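Local coordinates for protein tumour necrosis factor receptor (Ectromelia virus, PDB 3ON9) that probably helps the virus evade host immunity by binding tumour necrosis factor and chemokines, this chain being its chemokine-binding SECRET domain, at residues A[11-16]-A[123-128]; A[46-51]-A[77-82]; A[98-103]-A[140-145]. All coordinates share one frame; numbering follows the deposited sequence.

The SECRET domain is a beta-sandwich, and the three contacts tie its parts together. Contact 1 pairs strands 8-16 and 122-130 inside the five-stranded antiparallel sheet. Contact 3 lays the loop after strand 95-97, a strand of the other sheet, along strand 140-145, the outermost strand next to 122-130. The centres of contacts 1 and 3 are about 10 Å apart, and V125 O and Y144 N lie 2.8 Å apart. Contact 2 joins two loops through a disulfide, its centre about 20 Å from that of contact 1. Along the chain, contact 2 is nested within contact 1 and closes before contact 3 opens. Contacts 1 and 3 interleave, so distant pieces of chain close one compact domain.

Contact 1 (A[11-16]-A[123-128])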
# COMPACT_ATOMS: atom_id res chain seq x y z
N VAL A 11 -4.00 -1.53 -0.98
CA VAL A 11 -2.57 -1.32 -0.89
C VAL A 11 -2.12 -1.85 0.47
O VAL A 11 -2.68 -1.46 1.49
CB VAL A 11 -2.21 0.18 -1.03
CG1 VAL A 11 -0.70 0.38 -0.86
CG2 VAL A 11 -2.67 0.71 -2.38
N GLU A 12 -1.15 -2.75 0.47
CA GLU A 12 -0.63 -3.34 1.70
C GLU A 12 0.86 -3.10 1.78
O GLU A 12 1.57 -3.27 0.79
CB GLU A 12 -0.85 -4.85 1.73
CG GLU A 12 -2.30 -5.27 1.63
CD GLU A 12 -2.43 -6.72 1.19
OE1 GLU A 12 -1.93 -7.62 1.92
OE2 GLU A 12 -3.02 -6.96 0.12
N ILE A 13 1.33 -2.73 2.96
CA ILE A 13 2.75 -2.55 3.20
C ILE A 13 3.14 -3.31 4.47
O ILE A 13 2.68 -2.98 5.57
CB ILE A 13 3.12 -1.04 3.35
CG1 ILE A 13 2.53 -0.20 2.20
CG2 ILE A 13 4.63 -0.87 3.40
CD1 ILE A 13 1.16 0.43 2.49
N ASN A 14 4.00 -4.32 4.33
CA ASN A 14 4.43 -5.10 5.49
C ASN A 14 5.90 -4.82 5.75
O ASN A 14 6.68 -4.73 4.82
CB ASN A 14 4.16 -6.59 5.27
CG ASN A 14 2.68 -6.86 5.06
OD1 ASN A 14 1.84 -6.16 5.63
ND2 ASN A 14 2.36 -7.84 4.23
N MET A 15 6.27 -4.64 7.02
CA MET A 15 7.58 -4.07 7.34
C MET A 15 8.22 -4.74 8.55
O MET A 15 7.54 -5.08 9.51
CB MET A 15 7.43 -2.57 7.64
CG MET A 15 6.83 -1.79 6.48
SD MET A 15 6.67 -0.03 6.85
CE MET A 15 5.30 -0.05 8.01
N TYR A 16 9.54 -4.91 8.50
CA TYR A 16 10.29 -5.43 9.63
C TYR A 16 11.71 -4.89 9.58
O TYR A 16 12.31 -4.85 8.52
CB TYR A 16 10.33 -6.96 9.57
CG TYR A 16 10.89 -7.58 10.83
CD1 TYR A 16 10.05 -7.99 11.85
CD2 TYR A 16 12.25 -7.73 11.00
CE1 TYR A 16 10.55 -8.53 13.02
CE2 TYR A 16 12.77 -8.28 12.16
CZ TYR A 16 11.91 -8.68 13.16
OH TYR A 16 12.42 -9.22 14.31
N LEU A 123 10.70 -5.42 3.45
CA LEU A 123 9.63 -4.52 3.04
C LEU A 123 8.88 -5.21 1.92
O LEU A 123 9.47 -5.53 0.89
CB LEU A 123 10.20 -3.19 2.55
CG LEU A 123 9.24 -2.22 1.85
CD1 LEU A 123 8.03 -1.89 2.75
CD2 LEU A 123 9.96 -0.94 1.43
N ASP A 124 7.59 -5.44 2.12
CA ASP A 124 6.74 -6.03 1.09
C ASP A 124 5.63 -5.03 0.78
O ASP A 124 5.04 -4.45 1.69
CB ASP A 124 6.08 -7.32 1.60
CG ASP A 124 7.08 -8.36 2.05
OD1 ASP A 124 8.07 -8.61 1.34
OD2 ASP A 124 6.85 -8.95 3.12
N VAL A 125 5.34 -4.86 -0.51
CA VAL A 125 4.23 -4.02 -0.93
C VAL A 125 3.35 -4.81 -1.90
O VAL A 125 3.86 -5.49 -2.79
CB VAL A 125 4.74 -2.75 -1.61
CG1 VAL A 125 3.58 -1.95 -2.20
CG2 VAL A 125 5.50 -1.92 -0.60
N TYR A 126 2.04 -4.73 -1.70
CA TYR A 126 1.09 -5.25 -2.67
C TYR A 126 0.11 -4.17 -3.06
O TYR A 126 -0.49 -3.53 -2.20
CB TYR A 126 0.32 -6.45 -2.11
CG TYR A 126 1.19 -7.52 -1.49
CD1 TYR A 126 1.71 -8.56 -2.25
CD2 TYR A 126 1.49 -7.48 -0.14
CE1 TYR A 126 2.51 -9.54 -1.66
CE2 TYR A 126 2.29 -8.45 0.45
CZ TYR A 126 2.79 -9.47 -0.30
OH TYR A 126 3.57 -10.42 0.33
N ILE A 127 -0.03 -3.96 -4.36
CA ILE A 127 -1.06 -3.06 -4.88
C ILE A 127 -2.00 -3.93 -5.70
O ILE A 127 -1.59 -4.54 -6.68
CB ILE A 127 -0.45 -1.97 -5.76
CG1 ILE A 127 0.56 -1.16 -4.93
CG2 ILE A 127 -1.57 -1.04 -6.30
CD1 ILE A 127 1.40 -0.21 -5.74
N VAL A 128 -3.25 -4.01 -5.27
CA VAL A 128 -4.18 -5.00 -5.79
C VAL A 128 -5.42 -4.33 -6.33
O VAL A 128 -6.13 -3.63 -5.60
CB VAL A 128 -4.56 -6.00 -4.70
CG1 VAL A 128 -5.52 -7.06 -5.25
CG2 VAL A 128 -3.31 -6.66 -4.14
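E12 and Y126 face each other as a hydrogen-bonded antiparallel pair. E12 N binds Y126 O at 2.9 Å, and Y126 N returns a bond to E12 O. Two residues further along, at the next hydrogen-bonded pair, N14 and D124 repeat the exchange, with N14 N to D124 O at 2.8 Å. The strands run 174° apart. E12 CB sits 4.0 Å from CD2 at the edge of the Y126 ring. CG stands anti to the carbonyl carbon (chi1 -59°), and the chain runs extended beyond it. At the tip, OE1 comes near Y126 CD2 and OE2 near Y126 CB. E12 OE2 also lies close to the like-charged D10. The carboxylate and ring planes are 33° apart. This pairing lies in the middle of the five-stranded antiparallel sheet of the SECRET beta-sandwich. V11, I13, M15, L123, V125 and I127 point to the other face, where several of them pack on L85 and V113 of the second sheet. There I13 and L123 lie side by side, with I13 CG2 3.6 Å from L123 CD1. L123 CD1 also touches M15 CG at 3.9 Å. On the E12 face, both D124 carboxylate oxygens are bonded, OD1 to H145 and OD2 to L150 N.

Contact 2 (A[46-51]-A[77-82]); sequences DCTPVF and LTTQCK
T79 is the first residue of segment 77-82 to touch D46. Its OG1 lies between the backbone N and the carbonyl carbon (chi1 74°), and T79 OG1 donates to D46 O at 2.9 Å. A water that donates to T79 OG1 also lies 2.6 Å from T48 OG1, bridging the two threonines. T48 OG1 is also hydrogen-bonded to D76 N. Q75, just upstream, holds both loops: its NE2 binds D46 O and T79 O, and its OE1 takes the N-H of T48. Q80 CB points away from segment 46-51, and the residue takes part through its backbone. Q80 O lies 3.3 Å from D46 CB, and Q80 N gives a hydrogen bond to a second water. C81 follows, with SG anti to its backbone N (chi1 175°). It forms the disulfide with C47, SG to SG 2.0 Å, at a chi3 of 85°. Both cysteines pack on I9 of strand 8-16. K82 opens strand 82-89. Its side chain bends twice near the end and lies beside that of D46, pointing the same way. K82 NZ forms a salt bridge with D46 OD2 at 2.7 Å, reaching the anti lone pair of that oxygen. K82 NZ also donates to Q80 O, again at 2.7 Å. The disulfide thus joins the loop after strand 38-45 covalently to the loop before strand 82-89. The ammonium group is shared between a carboxylate and a carbonyl, which probably favours its charged form and fixes the lysine end.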
# COMPACT_ATOMS: atom_id res chain seq x y z
N ASP A 46 -6.08 10.18 -10.82
CA ASP A 46 -6.88 9.61 -11.90
C ASP A 46 -7.44 8.21 -11.60
O ASP A 46 -7.95 7.53 -12.50
CB ASP A 46 -6.12 9.63 -13.24
CG ASP A 46 -5.89 11.03 -13.76
OD1 ASP A 46 -6.78 11.88 -13.56
OD2 ASP A 46 -4.83 11.30 -14.35
N CYS A 47 -7.34 7.79 -10.34
CA CYS A 47 -7.98 6.55 -9.89
C CYS A 47 -9.36 6.92 -9.37
O CYS A 47 -9.48 7.77 -8.50
CB CYS A 47 -7.18 5.91 -8.75
SG CYS A 47 -5.45 5.62 -9.16
N THR A 48 -10.40 6.28 -9.89
CA THR A 48 -11.76 6.66 -9.53
C THR A 48 -12.15 6.18 -8.12
O THR A 48 -12.69 6.95 -7.34
CB THR A 48 -12.80 6.18 -10.57
OG1 THR A 48 -12.28 6.34 -11.90
CG2 THR A 48 -14.09 7.00 -10.44
N PRO A 49 -11.87 4.90 -7.79
CA PRO A 49 -12.27 4.44 -6.46
C PRO A 49 -11.59 5.25 -5.37
O PRO A 49 -10.37 5.44 -5.45
CB PRO A 49 -11.76 3.00 -6.42
CG PRO A 49 -11.75 2.59 -7.90
CD PRO A 49 -11.29 3.82 -8.61
N VAL A 50 -12.35 5.73 -4.39
CA VAL A 50 -11.80 6.63 -3.37
C VAL A 50 -11.26 5.88 -2.16
O VAL A 50 -11.87 4.93 -1.66
CB VAL A 50 -12.80 7.75 -2.96
CG1 VAL A 50 -13.22 8.56 -4.19
CG2 VAL A 50 -14.01 7.18 -2.27
N PHE A 51 -10.08 6.29 -1.71
CA PHE A 51 -9.50 5.66 -0.54
C PHE A 51 -10.22 6.14 0.72
O PHE A 51 -10.37 7.35 0.93
CB PHE A 51 -8.00 5.91 -0.47
CG PHE A 51 -7.22 5.05 -1.41
CD1 PHE A 51 -6.76 3.80 -1.00
CD2 PHE A 51 -6.98 5.45 -2.72
CE1 PHE A 51 -6.05 2.98 -1.88
CE2 PHE A 51 -6.28 4.64 -3.60
CZ PHE A 51 -5.82 3.39 -3.18
N LEU A 77 -12.76 4.21 -17.54
CA LEU A 77 -11.81 3.67 -18.50
C LEU A 77 -11.16 4.77 -19.35
O LEU A 77 -10.23 4.49 -20.10
CB LEU A 77 -12.43 2.57 -19.36
CG LEU A 77 -12.71 1.28 -18.59
CD1 LEU A 77 -13.46 0.27 -19.44
CD2 LEU A 77 -11.41 0.69 -18.03
N THR A 78 -11.64 6.00 -19.22
CA THR A 78 -11.04 7.12 -19.95
C THR A 78 -9.97 7.86 -19.15
O THR A 78 -9.35 8.79 -19.66
CB THR A 78 -12.12 8.13 -20.46
OG1 THR A 78 -12.62 8.90 -19.36
CG2 THR A 78 -13.28 7.39 -21.13
N THR A 79 -9.74 7.45 -17.90
CA THR A 79 -8.63 8.00 -17.11
C THR A 79 -7.71 6.87 -16.66
O THR A 79 -8.16 5.73 -16.48
CB THR A 79 -9.11 8.86 -15.90
OG1 THR A 79 -9.61 8.01 -14.86
CG2 THR A 79 -10.19 9.82 -16.32
N GLN A 80 -6.44 7.19 -16.48
CA GLN A 80 -5.43 6.17 -16.19
C GLN A 80 -4.98 6.24 -14.73
O GLN A 80 -4.28 7.17 -14.34
CB GLN A 80 -4.23 6.32 -17.13
CG GLN A 80 -4.56 6.18 -18.62
CD GLN A 80 -5.17 4.83 -18.99
OE1 GLN A 80 -4.64 3.77 -18.65
NE2 GLN A 80 -6.30 4.87 -19.69
N CYS A 81 -5.40 5.27 -13.93
CA CYS A 81 -5.10 5.25 -12.51
C CYS A 81 -3.60 5.14 -12.27
O CYS A 81 -2.93 4.27 -12.84
CB CYS A 81 -5.84 4.08 -11.86
SG CYS A 81 -5.47 3.80 -10.10
N LYS A 82 -3.06 6.04 -11.45
CA LYS A 82 -1.64 6.03 -11.12
C LYS A 82 -1.48 5.94 -9.60
O LYS A 82 -1.84 6.87 -8.88
CB LYS A 82 -0.96 7.31 -11.67
CG LYS A 82 -1.04 7.44 -13.19
CD LYS A 82 -0.69 8.85 -13.68
CE LYS A 82 -1.91 9.77 -13.68
NZ LYS A 82 -2.85 9.45 -14.80
O HOH W 1 -5.41 9.79 -17.32
O HOH W 2 -11.38 8.72 -12.63

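Contact 3 (A[98-103]-A[140-145]); sequences LTPTTK and DVVAYH
Y144 and P100 meet with the proline over one face of the tyrosine ring. P100 CB makes a CH-pi contact, 4.1 Å from the Y144 ring centroid and offset toward the rim. P100 CG touches Y144 CE1 at 3.7 Å, and the two side chains lie side by side. L98 comes in at the edge of the ring: its O lies near the ring plane, and L98 CB is 3.7 Å from Y144 CD1. P100 CB also meets V142 CG1, so the proline spans two residues on the same side of strand 140-145. T101 adds the direct hydrogen bond, from T101 N to A143 O at 2.8 Å. The donor lies nearly along the C=O axis, although the N-H...O angle is only 144°. P100 CA makes a CA-H...O contact with the same oxygen. T101 CG2 reaches H145 CD2 at 4.0 Å. The H145 ring is tied at ND1 to D124 of the neighbouring strand. Loop 98-103 follows strand 95-97 of the six-stranded sheet and lies on strand 140-145, the edge strand of the five-stranded one, without regular strand pairing. Two waters help, one accepting from H145 N. The other accepts from A143 N at 2.9 Å, donates to V141 O, and also bonds T101 OG1 and T102 OG1. T102 OG1 is also hydrogen-bonded to Y105 OH. Along the edge strand, A143 O is thus satisfied by the direct bond, A143 N and V141 O by one water, and H145 N by another, while proline-tyrosine packing supplies much of the apolar contact, together with L98 and V142.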
# COMPACT_ATOMS: atom_id res chain seq x y z
N LEU A 98 11.56 0.31 -6.21
CA LEU A 98 11.38 -1.14 -6.15
C LEU A 98 10.76 -1.63 -7.45
O LEU A 98 9.97 -0.93 -8.09
CB LEU A 98 10.47 -1.52 -4.97
CG LEU A 98 10.96 -1.05 -3.60
CD1 LEU A 98 10.15 -1.72 -2.50
CD2 LEU A 98 12.45 -1.34 -3.42
N THR A 99 11.15 -2.84 -7.84
CA THR A 99 10.66 -3.44 -9.08
C THR A 99 9.70 -4.55 -8.73
O THR A 99 9.99 -5.38 -7.87
CB THR A 99 11.84 -4.01 -9.88
OG1 THR A 99 12.69 -2.93 -10.28
CG2 THR A 99 11.36 -4.74 -11.12
N PRO A 100 8.53 -4.57 -9.39
CA PRO A 100 7.51 -5.58 -9.08
C PRO A 100 7.93 -6.95 -9.58
O PRO A 100 8.81 -7.07 -10.44
CB PRO A 100 6.27 -5.11 -9.85
CG PRO A 100 6.68 -3.96 -10.66
CD PRO A 100 8.14 -3.70 -10.52
N THR A 101 7.29 -7.99 -9.06
CA THR A 101 7.68 -9.33 -9.46
C THR A 101 7.02 -9.80 -10.76
O THR A 101 7.39 -10.82 -11.31
CB THR A 101 7.41 -10.35 -8.35
OG1 THR A 101 6.01 -10.40 -8.09
CG2 THR A 101 8.17 -9.98 -7.08
N THR A 102 6.03 -9.05 -11.24
CA THR A 102 5.41 -9.34 -12.54
C THR A 102 5.10 -8.04 -13.25
O THR A 102 5.02 -7.00 -12.61
CB THR A 102 4.09 -10.11 -12.39
OG1 THR A 102 3.15 -9.32 -11.65
CG2 THR A 102 4.32 -11.43 -11.64
N LYS A 103 4.92 -8.09 -14.57
CA LYS A 103 4.54 -6.87 -15.30
C LYS A 103 3.42 -7.08 -16.32
O LYS A 103 3.09 -6.16 -17.08
CB LYS A 103 5.76 -6.22 -15.96
CG LYS A 103 6.51 -7.08 -16.96
CD LYS A 103 7.50 -6.18 -17.69
CE LYS A 103 8.21 -6.89 -18.82
NZ LYS A 103 9.09 -5.91 -19.52
N ASP A 140 -5.63 -8.09 -10.35
CA ASP A 140 -4.22 -7.79 -10.65
C ASP A 140 -3.51 -7.57 -9.32
O ASP A 140 -3.93 -6.73 -8.52
CB ASP A 140 -4.09 -6.51 -11.50
CG ASP A 140 -4.39 -6.73 -12.96
OD1 ASP A 140 -4.34 -7.89 -13.43
OD2 ASP A 140 -4.68 -5.72 -13.64
N VAL A 141 -2.46 -8.35 -9.08
CA VAL A 141 -1.67 -8.24 -7.86
C VAL A 141 -0.27 -7.78 -8.22
O VAL A 141 0.50 -8.54 -8.82
CB VAL A 141 -1.59 -9.58 -7.12
CG1 VAL A 141 -0.68 -9.45 -5.90
CG2 VAL A 141 -2.97 -10.05 -6.71
N VAL A 142 0.06 -6.54 -7.87
CA VAL A 142 1.40 -6.02 -8.13
C VAL A 142 2.22 -6.16 -6.85
O VAL A 142 1.92 -5.50 -5.84
CB VAL A 142 1.37 -4.54 -8.57
CG1 VAL A 142 2.74 -4.13 -9.07
CG2 VAL A 142 0.31 -4.32 -9.66
N ALA A 143 3.22 -7.03 -6.86
CA ALA A 143 3.95 -7.38 -5.64
C ALA A 143 5.41 -6.92 -5.66
O ALA A 143 6.07 -7.02 -6.69
CB ALA A 143 3.86 -8.89 -5.35
N TYR A 144 5.88 -6.40 -4.53
CA TYR A 144 7.26 -5.96 -4.39
C TYR A 144 7.83 -6.54 -3.10
O TYR A 144 7.14 -6.58 -2.08
CB TYR A 144 7.35 -4.44 -4.29
CG TYR A 144 6.65 -3.65 -5.37
CD1 TYR A 144 7.38 -3.00 -6.35
CD2 TYR A 144 5.26 -3.53 -5.39
CE1 TYR A 144 6.75 -2.26 -7.34
CE2 TYR A 144 4.62 -2.79 -6.38
CZ TYR A 144 5.38 -2.15 -7.34
OH TYR A 144 4.76 -1.42 -8.33
N HIS A 145 9.09 -6.96 -3.14
CA HIS A 145 9.76 -7.48 -1.95
C HIS A 145 11.24 -7.08 -1.93
O HIS A 145 11.94 -7.33 -2.91
CB HIS A 145 9.69 -9.01 -1.92
CG HIS A 145 8.30 -9.56 -2.11
ND1 HIS A 145 7.32 -9.43 -1.15
CD2 HIS A 145 7.75 -10.25 -3.13
CE1 HIS A 145 6.21 -10.00 -1.59
NE2 HIS A 145 6.44 -10.51 -2.79
O HOH W 3 10.46 -6.66 -5.73
O HOH W 4 3.72 -9.00 -8.97